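Local structure of aspartate--tRNA(Asp/Asn) ligase (Thermus thermophilus, 1N9W) at residues R316-R322 against G332-D338; E146-P150 against Y182-M186; T92-I96 against Y111-T115; P53-L59 against E83-L89. The protein charges both tRNA(Asp) and tRNA(Asn) with L-aspartate, activating the amino acid with ATP to Asp-AMP before transferring it to the acceptor end of the tRNA. All coordinates share one frame; numbering follows the deposited sequence.

Contact 1: R316-R322 against G332-D338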
loop_
_atom_site.group_PDB
_atom_site.type_symbol
_atom_site.label_atom_id
_atom_site.label_comp_id
_atom_site.label_asym_id
_atom_site.label_seq_id
_atom_site.Cartn_x
_atom_site.Cartn_y
_atom_site.Cartn_z
ATOM N N ARG B 316 -16.999 16.103 -19.617
ATOM C CA ARG B 316 -17.056 17.533 -19.927
ATOM C C ARG B 316 -17.805 18.387 -18.910
ATOM O O ARG B 316 -18.973 18.713 -19.103
ATOM C CB ARG B 316 -17.672 17.747 -21.314
ATOM C CG ARG B 316 -16.843 17.205 -22.473
ATOM C CD ARG B 316 -15.498 17.909 -22.596
ATOM N NE ARG B 316 -14.715 17.398 -23.717
ATOM C CZ ARG B 316 -15.077 17.505 -24.993
ATOM N NH1 ARG B 316 -16.214 18.109 -25.316
ATOM N NH2 ARG B 316 -14.304 17.001 -25.948
ATOM N N TYR B 317 -17.121 18.760 -17.834
ATOM C CA TYR B 317 -17.716 19.602 -16.801
ATOM C C TYR B 317 -17.385 21.067 -17.079
ATOM O O TYR B 317 -16.369 21.369 -17.705
ATOM C CB TYR B 317 -17.179 19.222 -15.419
ATOM C CG TYR B 317 -17.858 18.037 -14.770
ATOM C CD1 TYR B 317 -17.754 16.756 -15.313
ATOM C CD2 TYR B 317 -18.603 18.198 -13.602
ATOM C CE1 TYR B 317 -18.376 15.665 -14.707
ATOM C CE2 TYR B 317 -19.229 17.116 -12.991
ATOM C CZ TYR B 317 -19.113 15.854 -13.548
ATOM O OH TYR B 317 -19.734 14.783 -12.952
ATOM N N PRO B 318 -18.247 21.996 -16.627
ATOM C CA PRO B 318 -18.033 23.436 -16.828
ATOM C C PRO B 318 -16.757 23.902 -16.125
ATOM O O PRO B 318 -16.507 23.532 -14.980
ATOM C CB PRO B 318 -19.281 24.059 -16.208
ATOM C CG PRO B 318 -20.324 23.019 -16.446
ATOM C CD PRO B 318 -19.596 21.746 -16.083
ATOM N N ARG B 319 -15.956 24.715 -16.802
ATOM C CA ARG B 319 -14.724 25.201 -16.204
ATOM C C ARG B 319 -14.939 25.774 -14.810
ATOM O O ARG B 319 -14.067 25.673 -13.945
ATOM C CB ARG B 319 -14.077 26.269 -17.081
ATOM C CG ARG B 319 -13.449 25.753 -18.356
ATOM C CD ARG B 319 -12.552 26.825 -18.940
ATOM N NE ARG B 319 -11.572 27.278 -17.953
ATOM C CZ ARG B 319 -10.765 28.324 -18.118
ATOM N NH1 ARG B 319 -10.817 29.035 -19.235
ATOM N NH2 ARG B 319 -9.905 28.656 -17.165
ATOM N N SER B 320 -16.103 26.374 -14.588
ATOM C CA SER B 320 -16.419 26.977 -13.291
ATOM C C SER B 320 -16.563 25.953 -12.165
ATOM O O SER B 320 -16.467 26.301 -10.989
ATOM C CB SER B 320 -17.708 27.800 -13.396
ATOM O OG SER B 320 -18.798 26.997 -13.809
ATOM N N VAL B 321 -16.782 24.693 -12.534
ATOM C CA VAL B 321 -16.949 23.620 -11.558
ATOM C C VAL B 321 -15.631 22.934 -11.186
ATOM O O VAL B 321 -15.434 22.534 -10.040
ATOM C CB VAL B 321 -17.923 22.544 -12.084
ATOM C CG1 VAL B 321 -18.136 21.470 -11.032
ATOM C CG2 VAL B 321 -19.243 23.184 -12.469
ATOM N N ARG B 322 -14.736 22.801 -12.161
ATOM C CA ARG B 322 -13.444 22.157 -11.942
ATOM C C ARG B 322 -12.342 23.156 -11.592
ATOM O O ARG B 322 -12.401 24.323 -11.982
ATOM C CB ARG B 322 -13.032 21.373 -13.187
ATOM C CG ARG B 322 -13.993 20.267 -13.580
ATOM C CD ARG B 322 -14.314 19.361 -12.404
ATOM N NE ARG B 322 -14.624 18.009 -12.851
ATOM C CZ ARG B 322 -15.302 17.119 -12.138
ATOM N NH1 ARG B 322 -15.757 17.432 -10.932
ATOM N NH2 ARG B 322 -15.524 15.911 -12.638
ATOM N N GLY B 332 -16.353 25.984 -23.184
ATOM C CA GLY B 332 -16.699 26.208 -21.794
ATOM C C GLY B 332 -16.424 25.029 -20.879
ATOM O O GLY B 332 -16.313 25.197 -19.664
ATOM N N THR B 333 -16.309 23.837 -21.458
ATOM C CA THR B 333 -16.068 22.628 -20.674
ATOM C C THR B 333 -14.599 22.403 -20.320
ATOM O O THR B 333 -13.767 23.307 -20.432
ATOM C CB THR B 333 -16.587 21.368 -21.413
ATOM O OG1 THR B 333 -15.841 21.168 -22.619
ATOM C CG2 THR B 333 -18.061 21.518 -21.755
ATOM N N THR B 334 -14.303 21.185 -19.878
ATOM C CA THR B 334 -12.953 20.779 -19.497
ATOM C C THR B 334 -12.789 19.292 -19.779
ATOM O O THR B 334 -13.774 18.575 -19.953
ATOM C CB THR B 334 -12.688 21.018 -17.994
ATOM O OG1 THR B 334 -13.767 20.479 -17.226
ATOM C CG2 THR B 334 -12.551 22.499 -17.703
ATOM N N ARG B 335 -11.543 18.833 -19.828
ATOM C CA ARG B 335 -11.258 17.427 -20.077
ATOM C C ARG B 335 -11.278 16.648 -18.767
ATOM O O ARG B 335 -10.347 15.904 -18.454
ATOM C CB ARG B 335 -9.896 17.275 -20.747
ATOM C CG ARG B 335 -9.836 17.864 -22.135
ATOM C CD ARG B 335 -8.477 17.625 -22.756
ATOM N NE ARG B 335 -8.413 18.140 -24.117
ATOM C CZ ARG B 335 -7.346 18.045 -24.899
ATOM N NH1 ARG B 335 -6.246 17.453 -24.453
ATOM N NH2 ARG B 335 -7.379 18.543 -26.128
ATOM N N SER B 336 -12.349 16.834 -18.005
ATOM C CA SER B 336 -12.521 16.167 -16.726
ATOM C C SER B 336 -13.660 15.155 -16.810
ATOM O O SER B 336 -14.450 15.176 -17.757
ATOM C CB SER B 336 -12.825 17.199 -15.639
ATOM O OG SER B 336 -13.993 17.935 -15.960
ATOM N N PHE B 337 -13.734 14.271 -15.817
ATOM C CA PHE B 337 -14.775 13.249 -15.767
ATOM C C PHE B 337 -14.971 12.711 -14.347
ATOM O O PHE B 337 -14.069 12.778 -13.513
ATOM C CB PHE B 337 -14.434 12.092 -16.723
ATOM C CG PHE B 337 -13.189 11.322 -16.345
ATOM C CD1 PHE B 337 -13.216 10.378 -15.320
ATOM C CD2 PHE B 337 -11.983 11.565 -16.995
ATOM C CE1 PHE B 337 -12.061 9.687 -14.948
ATOM C CE2 PHE B 337 -10.822 10.879 -16.631
ATOM C CZ PHE B 337 -10.864 9.941 -15.605
ATOM N N ASP B 338 -16.164 12.185 -14.088
ATOM C CA ASP B 338 -16.518 11.612 -12.799
ATOM C C ASP B 338 -17.115 10.255 -13.079
ATOM O O ASP B 338 -17.869 10.101 -14.036
ATOM C CB ASP B 338 -17.556 12.481 -12.091
ATOM C CG ASP B 338 -16.932 13.511 -11.187
ATOM O OD1 ASP B 338 -15.740 13.825 -11.374
ATOM O OD2 ASP B 338 -17.639 14.015 -10.285
#

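Contact 2: E146-P150 against Y182-M186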
loop_
_atom_site.group_PDB
_atom_site.type_symbol
_atom_site.label_atom_id
_atom_site.label_comp_id
_atom_site.label_asym_id
_atom_site.label_seq_id
_atom_site.Cartn_x
_atom_site.Cartn_y
_atom_site.Cartn_z
ATOM N N GLU B 146 4.816 3.070 -7.508
ATOM C CA GLU B 146 4.122 3.498 -6.293
ATOM C C GLU B 146 4.953 4.573 -5.608
ATOM O O GLU B 146 6.171 4.436 -5.472
ATOM C CB GLU B 146 3.910 2.315 -5.337
ATOM C CG GLU B 146 3.342 2.695 -3.962
ATOM C CD GLU B 146 2.741 1.513 -3.208
ATOM O OE1 GLU B 146 3.290 0.393 -3.301
ATOM O OE2 GLU B 146 1.722 1.710 -2.506
ATOM N N ILE B 147 4.297 5.652 -5.193
ATOM C CA ILE B 147 4.991 6.730 -4.517
ATOM C C ILE B 147 4.378 6.992 -3.156
ATOM O O ILE B 147 3.273 6.534 -2.855
ATOM C CB ILE B 147 4.926 8.037 -5.310
ATOM C CG1 ILE B 147 3.463 8.473 -5.453
ATOM C CG2 ILE B 147 5.614 7.855 -6.661
ATOM C CD1 ILE B 147 3.260 9.707 -6.299
ATOM N N PHE B 148 5.113 7.746 -2.346
ATOM C CA PHE B 148 4.681 8.097 -1.005
ATOM C C PHE B 148 4.963 9.578 -0.785
ATOM O O PHE B 148 6.114 9.976 -0.614
ATOM C CB PHE B 148 5.443 7.242 0.010
ATOM C CG PHE B 148 5.410 5.771 -0.308
ATOM C CD1 PHE B 148 6.331 5.211 -1.187
ATOM C CD2 PHE B 148 4.419 4.957 0.226
ATOM C CE1 PHE B 148 6.254 3.866 -1.539
ATOM C CE2 PHE B 148 4.334 3.610 -0.120
ATOM C CZ PHE B 148 5.255 3.064 -0.999
ATOM N N THR B 149 3.908 10.388 -0.806
ATOM C CA THR B 149 4.038 11.830 -0.633
ATOM C C THR B 149 3.603 12.301 0.754
ATOM O O THR B 149 2.938 11.572 1.495
ATOM C CB THR B 149 3.226 12.599 -1.708
ATOM O OG1 THR B 149 1.844 12.245 -1.618
ATOM C CG2 THR B 149 3.743 12.260 -3.105
ATOM N N PRO B 150 3.982 13.532 1.125
ATOM C CA PRO B 150 3.617 14.078 2.437
ATOM C C PRO B 150 2.112 14.313 2.589
ATOM O O PRO B 150 1.496 13.829 3.542
ATOM C CB PRO B 150 4.418 15.378 2.501
ATOM C CG PRO B 150 5.628 15.068 1.641
ATOM C CD PRO B 150 4.984 14.388 0.465
ATOM N N TYR B 182 2.373 17.140 -5.799
ATOM C CA TYR B 182 3.381 16.102 -5.679
ATOM C C TYR B 182 3.208 15.019 -6.732
ATOM O O TYR B 182 4.183 14.569 -7.321
ATOM C CB TYR B 182 3.359 15.485 -4.281
ATOM C CG TYR B 182 3.767 16.448 -3.186
ATOM C CD1 TYR B 182 4.855 17.311 -3.355
ATOM C CD2 TYR B 182 3.086 16.477 -1.965
ATOM C CE1 TYR B 182 5.256 18.180 -2.334
ATOM C CE2 TYR B 182 3.479 17.337 -0.936
ATOM C CZ TYR B 182 4.565 18.183 -1.128
ATOM O OH TYR B 182 4.963 19.018 -0.111
ATOM N N LYS B 183 1.972 14.610 -6.983
ATOM C CA LYS B 183 1.737 13.574 -7.974
ATOM C C LYS B 183 2.103 14.042 -9.380
ATOM O O LYS B 183 2.475 13.230 -10.230
ATOM C CB LYS B 183 0.279 13.109 -7.911
ATOM C CG LYS B 183 -0.077 12.451 -6.583
ATOM C CD LYS B 183 -1.561 12.147 -6.459
ATOM C CE LYS B 183 -1.867 11.355 -5.183
ATOM N NZ LYS B 183 -1.451 12.033 -3.921
ATOM N N GLN B 184 2.010 15.342 -9.635
ATOM C CA GLN B 184 2.356 15.855 -10.958
ATOM C C GLN B 184 3.864 15.893 -11.105
ATOM O O GLN B 184 4.411 15.510 -12.141
ATOM C CB GLN B 184 1.768 17.247 -11.155
ATOM C CG GLN B 184 0.280 17.269 -10.917
ATOM C CD GLN B 184 -0.332 18.605 -11.209
ATOM O OE1 GLN B 184 -0.754 18.821 -12.368
ATOM N NE2 GLN B 184 -0.372 19.446 -10.286
ATOM N N ILE B 185 4.534 16.346 -10.056
ATOM C CA ILE B 185 5.982 16.403 -10.064
ATOM C C ILE B 185 6.535 15.002 -10.260
ATOM O O ILE B 185 7.509 14.811 -10.986
ATOM C CB ILE B 185 6.528 16.963 -8.746
ATOM C CG1 ILE B 185 6.044 18.404 -8.560
ATOM C CG2 ILE B 185 8.048 16.896 -8.738
ATOM C CD1 ILE B 185 6.502 19.040 -7.267
ATOM N N MET B 186 5.916 14.014 -9.622
ATOM C CA MET B 186 6.414 12.650 -9.768
ATOM C C MET B 186 6.141 12.096 -11.168
ATOM O O MET B 186 6.794 11.147 -11.593
ATOM C CB MET B 186 5.843 11.733 -8.673
ATOM C CG MET B 186 6.361 12.058 -7.259
ATOM S SD MET B 186 8.148 12.305 -7.157
ATOM C CE MET B 186 8.697 10.630 -7.229
#

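Contact 3: T92-I96 against Y111-T115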
loop_
_atom_site.group_PDB
_atom_site.type_symbol
_atom_site.label_atom_id
_atom_site.label_comp_id
_atom_site.label_asym_id
_atom_site.label_seq_id
_atom_site.Cartn_x
_atom_site.Cartn_y
_atom_site.Cartn_z
ATOM N N THR B 92 -19.508 -10.526 26.054
ATOM C CA THR B 92 -19.453 -9.497 25.025
ATOM C C THR B 92 -20.663 -8.579 25.154
ATOM O O THR B 92 -21.783 -9.041 25.370
ATOM C CB THR B 92 -19.429 -10.114 23.618
ATOM O OG1 THR B 92 -20.531 -11.012 23.467
ATOM C CG2 THR B 92 -18.125 -10.865 23.394
ATOM N N PRO B 93 -20.446 -7.262 25.034
ATOM C CA PRO B 93 -21.516 -6.266 25.137
ATOM C C PRO B 93 -22.699 -6.630 24.250
ATOM O O PRO B 93 -23.854 -6.413 24.614
ATOM C CB PRO B 93 -20.828 -4.982 24.688
ATOM C CG PRO B 93 -19.427 -5.180 25.181
ATOM C CD PRO B 93 -19.150 -6.607 24.773
ATOM N N VAL B 94 -22.398 -7.187 23.084
ATOM C CA VAL B 94 -23.426 -7.602 22.139
ATOM C C VAL B 94 -23.070 -9.003 21.644
ATOM O O VAL B 94 -21.892 -9.342 21.531
ATOM C CB VAL B 94 -23.505 -6.623 20.937
ATOM C CG1 VAL B 94 -24.444 -7.168 19.870
ATOM C CG2 VAL B 94 -23.992 -5.257 21.411
ATOM N N GLU B 95 -24.081 -9.824 21.370
ATOM C CA GLU B 95 -23.830 -11.176 20.880
ATOM C C GLU B 95 -23.212 -11.099 19.487
ATOM O O GLU B 95 -23.916 -10.909 18.497
ATOM C CB GLU B 95 -25.126 -11.992 20.811
ATOM C CG GLU B 95 -25.671 -12.461 22.152
ATOM C CD GLU B 95 -26.853 -13.416 21.987
ATOM O OE1 GLU B 95 -27.875 -13.011 21.388
ATOM O OE2 GLU B 95 -26.759 -14.570 22.457
ATOM N N ILE B 96 -21.891 -11.240 19.422
ATOM C CA ILE B 96 -21.183 -11.197 18.149
ATOM C C ILE B 96 -21.806 -12.136 17.110
ATOM O O ILE B 96 -22.015 -11.742 15.962
ATOM C CB ILE B 96 -19.685 -11.527 18.350
ATOM C CG1 ILE B 96 -19.021 -10.380 19.115
ATOM C CG2 ILE B 96 -18.992 -11.748 17.012
ATOM C CD1 ILE B 96 -17.557 -10.582 19.387
ATOM N N TYR B 111 -19.171 -1.014 19.601
ATOM C CA TYR B 111 -18.098 -1.723 20.298
ATOM C C TYR B 111 -17.153 -2.375 19.301
ATOM O O TYR B 111 -16.792 -3.545 19.444
ATOM C CB TYR B 111 -18.672 -2.805 21.210
ATOM C CG TYR B 111 -19.652 -2.296 22.236
ATOM C CD1 TYR B 111 -20.967 -1.984 21.883
ATOM C CD2 TYR B 111 -19.262 -2.118 23.565
ATOM C CE1 TYR B 111 -21.866 -1.509 22.830
ATOM C CE2 TYR B 111 -20.152 -1.644 24.516
ATOM C CZ TYR B 111 -21.452 -1.342 24.142
ATOM O OH TYR B 111 -22.329 -0.871 25.086
ATOM N N ARG B 112 -16.768 -1.602 18.293
ATOM C CA ARG B 112 -15.870 -2.049 17.233
ATOM C C ARG B 112 -14.773 -3.021 17.660
ATOM O O ARG B 112 -14.640 -4.098 17.083
ATOM C CB ARG B 112 -15.206 -0.838 16.565
ATOM C CG ARG B 112 -16.040 -0.108 15.525
ATOM C CD ARG B 112 -16.192 -0.928 14.255
ATOM N NE ARG B 112 -16.376 -0.075 13.083
ATOM C CZ ARG B 112 -16.568 -0.528 11.848
ATOM N NH1 ARG B 112 -16.607 -1.834 11.617
ATOM N NH2 ARG B 112 -16.715 0.325 10.838
ATOM N N TYR B 113 -13.983 -2.625 18.656
ATOM C CA TYR B 113 -12.868 -3.445 19.127
ATOM C C TYR B 113 -13.185 -4.934 19.257
ATOM O O TYR B 113 -12.277 -5.762 19.276
ATOM C CB TYR B 113 -12.309 -2.886 20.450
ATOM C CG TYR B 113 -13.264 -2.916 21.628
ATOM C CD1 TYR B 113 -13.339 -4.033 22.459
ATOM C CD2 TYR B 113 -14.142 -1.857 21.869
ATOM C CE1 TYR B 113 -14.271 -4.104 23.493
ATOM C CE2 TYR B 113 -15.081 -1.916 22.903
ATOM C CZ TYR B 113 -15.142 -3.044 23.706
ATOM O OH TYR B 113 -16.104 -3.135 24.687
ATOM N N VAL B 114 -14.469 -5.280 19.326
ATOM C CA VAL B 114 -14.852 -6.675 19.451
ATOM C C VAL B 114 -15.874 -7.132 18.392
ATOM O O VAL B 114 -15.782 -8.256 17.882
ATOM C CB VAL B 114 -15.344 -6.970 20.903
ATOM C CG1 VAL B 114 -16.604 -6.161 21.214
ATOM C CG2 VAL B 114 -15.582 -8.459 21.078
ATOM N N THR B 115 -16.823 -6.271 18.038
ATOM C CA THR B 115 -17.835 -6.618 17.032
ATOM C C THR B 115 -17.240 -6.737 15.635
ATOM O O THR B 115 -17.820 -7.374 14.757
ATOM C CB THR B 115 -18.966 -5.558 16.965
ATOM O OG1 THR B 115 -18.400 -4.254 16.735
ATOM C CG2 THR B 115 -19.748 -5.545 18.255
#

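Contact 4: P53-L59 against E83-L89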
loop_
_atom_site.group_PDB
_atom_site.type_symbol
_atom_site.label_atom_id
_atom_site.label_comp_id
_atom_site.label_asym_id
_atom_site.label_seq_id
_atom_site.Cartn_x
_atom_site.Cartn_y
_atom_site.Cartn_z
ATOM N N PRO B 53 -14.883 -21.920 28.772
ATOM C CA PRO B 53 -14.526 -20.513 28.978
ATOM C C PRO B 53 -15.602 -19.661 28.308
ATOM O O PRO B 53 -16.473 -20.206 27.627
ATOM C CB PRO B 53 -13.177 -20.403 28.277
ATOM C CG PRO B 53 -13.371 -21.295 27.085
ATOM C CD PRO B 53 -14.103 -22.504 27.665
ATOM N N LEU B 54 -15.551 -18.343 28.486
ATOM C CA LEU B 54 -16.552 -17.459 27.885
ATOM C C LEU B 54 -16.361 -17.280 26.380
ATOM O O LEU B 54 -15.310 -17.605 25.832
ATOM C CB LEU B 54 -16.520 -16.070 28.560
ATOM C CG LEU B 54 -17.085 -15.942 29.985
ATOM C CD1 LEU B 54 -16.770 -14.546 30.591
ATOM C CD2 LEU B 54 -18.595 -16.174 29.936
ATOM N N PRO B 55 -17.401 -16.777 25.690
ATOM C CA PRO B 55 -17.303 -16.553 24.246
ATOM C C PRO B 55 -16.184 -15.534 23.995
ATOM O O PRO B 55 -15.908 -14.679 24.848
ATOM C CB PRO B 55 -18.679 -16.001 23.884
ATOM C CG PRO B 55 -19.578 -16.668 24.878
ATOM C CD PRO B 55 -18.788 -16.609 26.161
ATOM N N GLU B 56 -15.564 -15.640 22.825
ATOM C CA GLU B 56 -14.465 -14.785 22.393
ATOM C C GLU B 56 -13.131 -15.128 23.056
ATOM O O GLU B 56 -12.183 -14.346 23.007
ATOM C CB GLU B 56 -14.797 -13.292 22.585
ATOM C CG GLU B 56 -15.774 -12.728 21.541
ATOM C CD GLU B 56 -15.439 -13.141 20.103
ATOM O OE1 GLU B 56 -14.258 -13.047 19.695
ATOM O OE2 GLU B 56 -16.365 -13.564 19.375
ATOM N N SER B 57 -13.052 -16.291 23.694
ATOM C CA SER B 57 -11.788 -16.714 24.293
ATOM C C SER B 57 -10.975 -17.267 23.126
ATOM O O SER B 57 -11.545 -17.822 22.176
ATOM C CB SER B 57 -12.004 -17.820 25.335
ATOM O OG SER B 57 -12.418 -17.294 26.582
ATOM N N ALA B 58 -9.658 -17.100 23.173
ATOM C CA ALA B 58 -8.797 -17.622 22.116
ATOM C C ALA B 58 -8.531 -19.077 22.473
ATOM O O ALA B 58 -8.176 -19.388 23.612
ATOM C CB ALA B 58 -7.496 -16.836 22.054
ATOM N N LEU B 59 -8.699 -19.966 21.501
ATOM C CA LEU B 59 -8.516 -21.393 21.742
ATOM C C LEU B 59 -7.652 -22.143 20.743
ATOM O O LEU B 59 -7.405 -21.704 19.618
ATOM C CB LEU B 59 -9.872 -22.094 21.728
ATOM C CG LEU B 59 -11.077 -21.598 22.502
ATOM C CD1 LEU B 59 -12.246 -22.484 22.125
ATOM C CD2 LEU B 59 -10.820 -21.635 23.993
ATOM N N GLU B 83 -7.559 -26.405 24.499
ATOM C CA GLU B 83 -6.680 -25.551 25.303
ATOM C C GLU B 83 -7.130 -24.099 25.135
ATOM O O GLU B 83 -7.298 -23.621 24.014
ATOM C CB GLU B 83 -5.211 -25.688 24.847
ATOM C CG GLU B 83 -4.246 -24.760 25.614
ATOM C CD GLU B 83 -2.782 -24.819 25.145
ATOM O OE1 GLU B 83 -1.933 -24.149 25.774
ATOM O OE2 GLU B 83 -2.470 -25.518 24.164
ATOM N N VAL B 84 -7.337 -23.413 26.254
ATOM C CA VAL B 84 -7.745 -22.018 26.219
ATOM C C VAL B 84 -6.461 -21.204 26.237
ATOM O O VAL B 84 -5.742 -21.205 27.228
ATOM C CB VAL B 84 -8.608 -21.658 27.451
ATOM C CG1 VAL B 84 -9.231 -20.274 27.285
ATOM C CG2 VAL B 84 -9.692 -22.706 27.635
ATOM N N LEU B 85 -6.165 -20.537 25.124
ATOM C CA LEU B 85 -4.949 -19.735 25.006
ATOM C C LEU B 85 -5.091 -18.385 25.702
ATOM O O LEU B 85 -4.119 -17.834 26.215
ATOM C CB LEU B 85 -4.627 -19.515 23.523
ATOM C CG LEU B 85 -4.479 -20.808 22.717
ATOM C CD1 LEU B 85 -4.377 -20.501 21.228
ATOM C CD2 LEU B 85 -3.231 -21.557 23.216
ATOM N N SER B 86 -6.311 -17.862 25.712
ATOM C CA SER B 86 -6.577 -16.574 26.327
ATOM C C SER B 86 -8.063 -16.457 26.614
ATOM O O SER B 86 -8.854 -16.148 25.728
ATOM C CB SER B 86 -6.149 -15.448 25.384
ATOM O OG SER B 86 -6.398 -14.186 25.943
ATOM N N PRO B 87 -8.466 -16.717 27.865
ATOM C CA PRO B 87 -9.875 -16.634 28.260
ATOM C C PRO B 87 -10.416 -15.209 28.305
ATOM O O PRO B 87 -9.750 -14.289 28.788
ATOM C CB PRO B 87 -9.889 -17.293 29.641
ATOM C CG PRO B 87 -8.538 -16.946 30.189
ATOM C CD PRO B 87 -7.624 -17.165 28.995
ATOM N N ALA B 88 -11.625 -15.026 27.793
ATOM C CA ALA B 88 -12.239 -13.710 27.827
ATOM C C ALA B 88 -12.680 -13.534 29.284
ATOM O O ALA B 88 -12.998 -14.510 29.951
ATOM C CB ALA B 88 -13.426 -13.661 26.888
ATOM N N LEU B 89 -12.693 -12.304 29.786
ATOM C CA LEU B 89 -13.066 -12.082 31.182
ATOM C C LEU B 89 -14.506 -11.644 31.384
ATOM O O LEU B 89 -15.084 -11.882 32.440
ATOM C CB LEU B 89 -12.137 -11.041 31.818
ATOM C CG LEU B 89 -10.634 -11.346 31.901
ATOM C CD1 LEU B 89 -9.914 -10.234 32.663
ATOM C CD2 LEU B 89 -10.426 -12.677 32.610
HETATM O O HOH W 1 -13.453 -17.196 30.017
#

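Contact 1: R316-R322 against G332-D338
A bend at chi2 (-51°) turns the chain of Arg322 back so that its guanidinium reaches Ser336 and Asp338, while chi1 of Ser336 (58°) sets OG between the backbone N and the carbonyl carbon, facing the arginine. Arg322 NE donates to Ser336 OG at 3.2 Å, close to the guanidinium plane, and NH2 forms a salt bridge with Asp338 OD1, modelled very short. The same NH2 lies over the centre of the Tyr317 ring, 3.4 Å above its plane, so the aromatic face covers the cation. Ser336 OG passes its own hydrogen to Thr334 OG1, which in turn donates to Tyr317 O at 2.8 Å; small hydroxyl side chains suit this relay because each can accept and donate at once. Arg319 N bonds almost straight to Gly332 O (2.9 Å). A leucine in place of Arg322 would probably leave Asp338 without this positive partner and Ser336 OG without the NE donor. Asp338 OD1 also accepts from Ser348 OG, which places the contact next to the predicted substrate site. The loop after strand 311-315 folds over the start of strand 336-341, which runs between strands 311-315 and 344-351, with Phe337 packed on helix 227-248.

Contact 2: E146-P150 against Y182-M186
The ring of Tyr182 receives the pyrrolidine of Pro150 over one face: CD stands 4.0 Å from the ring centroid, 29° off the normal, a CH-pi contact, with Pro150 CD 3.6 Å from Tyr182 CE2. Proline suits this place because its CD carries hydrogens polarised by the adjoining nitrogen, and its ring lies nearly flat over that face, the two side chains running at about a right angle to each other. Phe413 of the second subunit stacks with Tyr182 and also packs on Thr149 and Pro150, so the tyrosine belongs to the dimer interface too. Thr149 comes in obliquely beside the root of the ring, its CG2 3.5 Å from Tyr182 CB. Chi1 of 59° sets OG1 between the backbone N and the carbonyl carbon and turns the methyl to the tyrosine, while OG1 bonds to Glu195.

The segments belong to the class II synthetase catalytic domain: residues 146-150 leave strand 145-146, outermost in the mixed sheet within this chain and paired in parallel with 192-198, and 182-186 lie on helix 181-190, whose first turn is part of the predicted aspartate region. Lys183 makes its salt bridge with Glu195, the carboxylate that also takes the threonine hydroxyl; one acidic group thereby fixes a polar end from each segment. One turn on, the contact becomes apolar. Ile147 CD1 rests 4.0 Å from Met186 CG, the two side chains running antiparallel as they pass, and both touch Val193 of strand 192-198.

Contact 3: T92-I96 against Y111-T115
The chain linking the OB-fold domain to the class II catalytic domain folds back on itself here, residues 92-96 lying against the short helix 112-115 and the residue before it. Pro93 supplies the broadest touch. Its CB stands over one face of the Tyr111 ring, 3.5 Å from the centroid and 17° off the normal, in a CH-pi contact; CG follows at 3.5 Å from Tyr111 CD2. A proline offers a rigid, flat-sided hydrocarbon for such a face, and the tyrosine's hydroxyl can stay at the surface.

Farther along the segment, Ile96 reaches Val114. With chi2 at 180° its chain is extended, which carries CD1 to 3.4 Å from Val114 CG2, a tight approach, and close to Val114 O. Val114 CG2 also receives Thr92 CG2 at 4.2 Å. Thr92 serves two ends: this methyl joins the apolar cluster, while OG1 donates to Val94 O (2.9 Å) from above the carbonyl plane and closes the turn through Pro93. A glycine in place of this threonine would probably leave Val94 O without its donor and open a gap beside Val114. Tyr382 of the second subunit packs on Thr92, Pro93 and Val114. Such apolar and CH-pi packing, with the partner subunit against it, is consistent with the connection between the tRNA-binding OB-fold and the catalytic domain of a class II aspartyl-tRNA synthetase.

Contact 4: P53-L59 against E83-L89
Ser57 meets the 83-89 segment along its whole short side chain: CB lies 3.6 Å from Ser86 O, and OG, one bond farther, accepts from Ala88 N at 2.7 Å with an N-H...O angle of 161°. That same OG donates back to Leu54 O, 3.0 Å away, across the type II turn Leu54-Ser57. With chi1 at -81° the hydroxyl sits beside its own backbone N, where it can serve both partners; serine is small enough to fit and able to donate and accept together. A water extends the link, accepting from Leu54 N and donating to Ala88 O. Next along the chain, Ala58 N donates to Ser86 O at 2.8 Å, and Ala58 O takes two donors from the same face of its plane, Leu85 N (2.8 Å) and Ser86 N (3.2 Å). Alanine keeps CB small where it meets Ser86 CB and where Gly383 of the second subunit packs. Leu59 and Val84 run alongside each other, with Leu59 CD2 3.9 Å from Val84 CG1, and Pro53 CG closes on Val84 CG2. Leu85 and Ser86 both face Ala58, a classic beta bulge, placed where strand 81-84 leaves its antiparallel partner 58-67 at the margin of the OB-fold, the tRNA-binding domain.

In the fold
Contacts 1 and 2 belong to the catalytic domain and its large mixed sheet, contact 1 beside the inner strand 336-341 and contact 2 at the outermost strand 145-146; their centres are about 24 Å apart. Contact 4 lies in the OB-fold. These three are partly buried, whereas contact 3, in the linker, lies at the surface, where Glu56 of contact 4 packs against Thr92, Ile96 and Val114. Contact 1 is polar and charged beside predicted substrate residues; contact 4 is held by backbone bonds at a bulge, a serine hydroxyl and a water, with aliphatic side chains beside them; contacts 2 and 3 are joined by apolar and CH-pi touches. All but contact 1 also meet the second subunit.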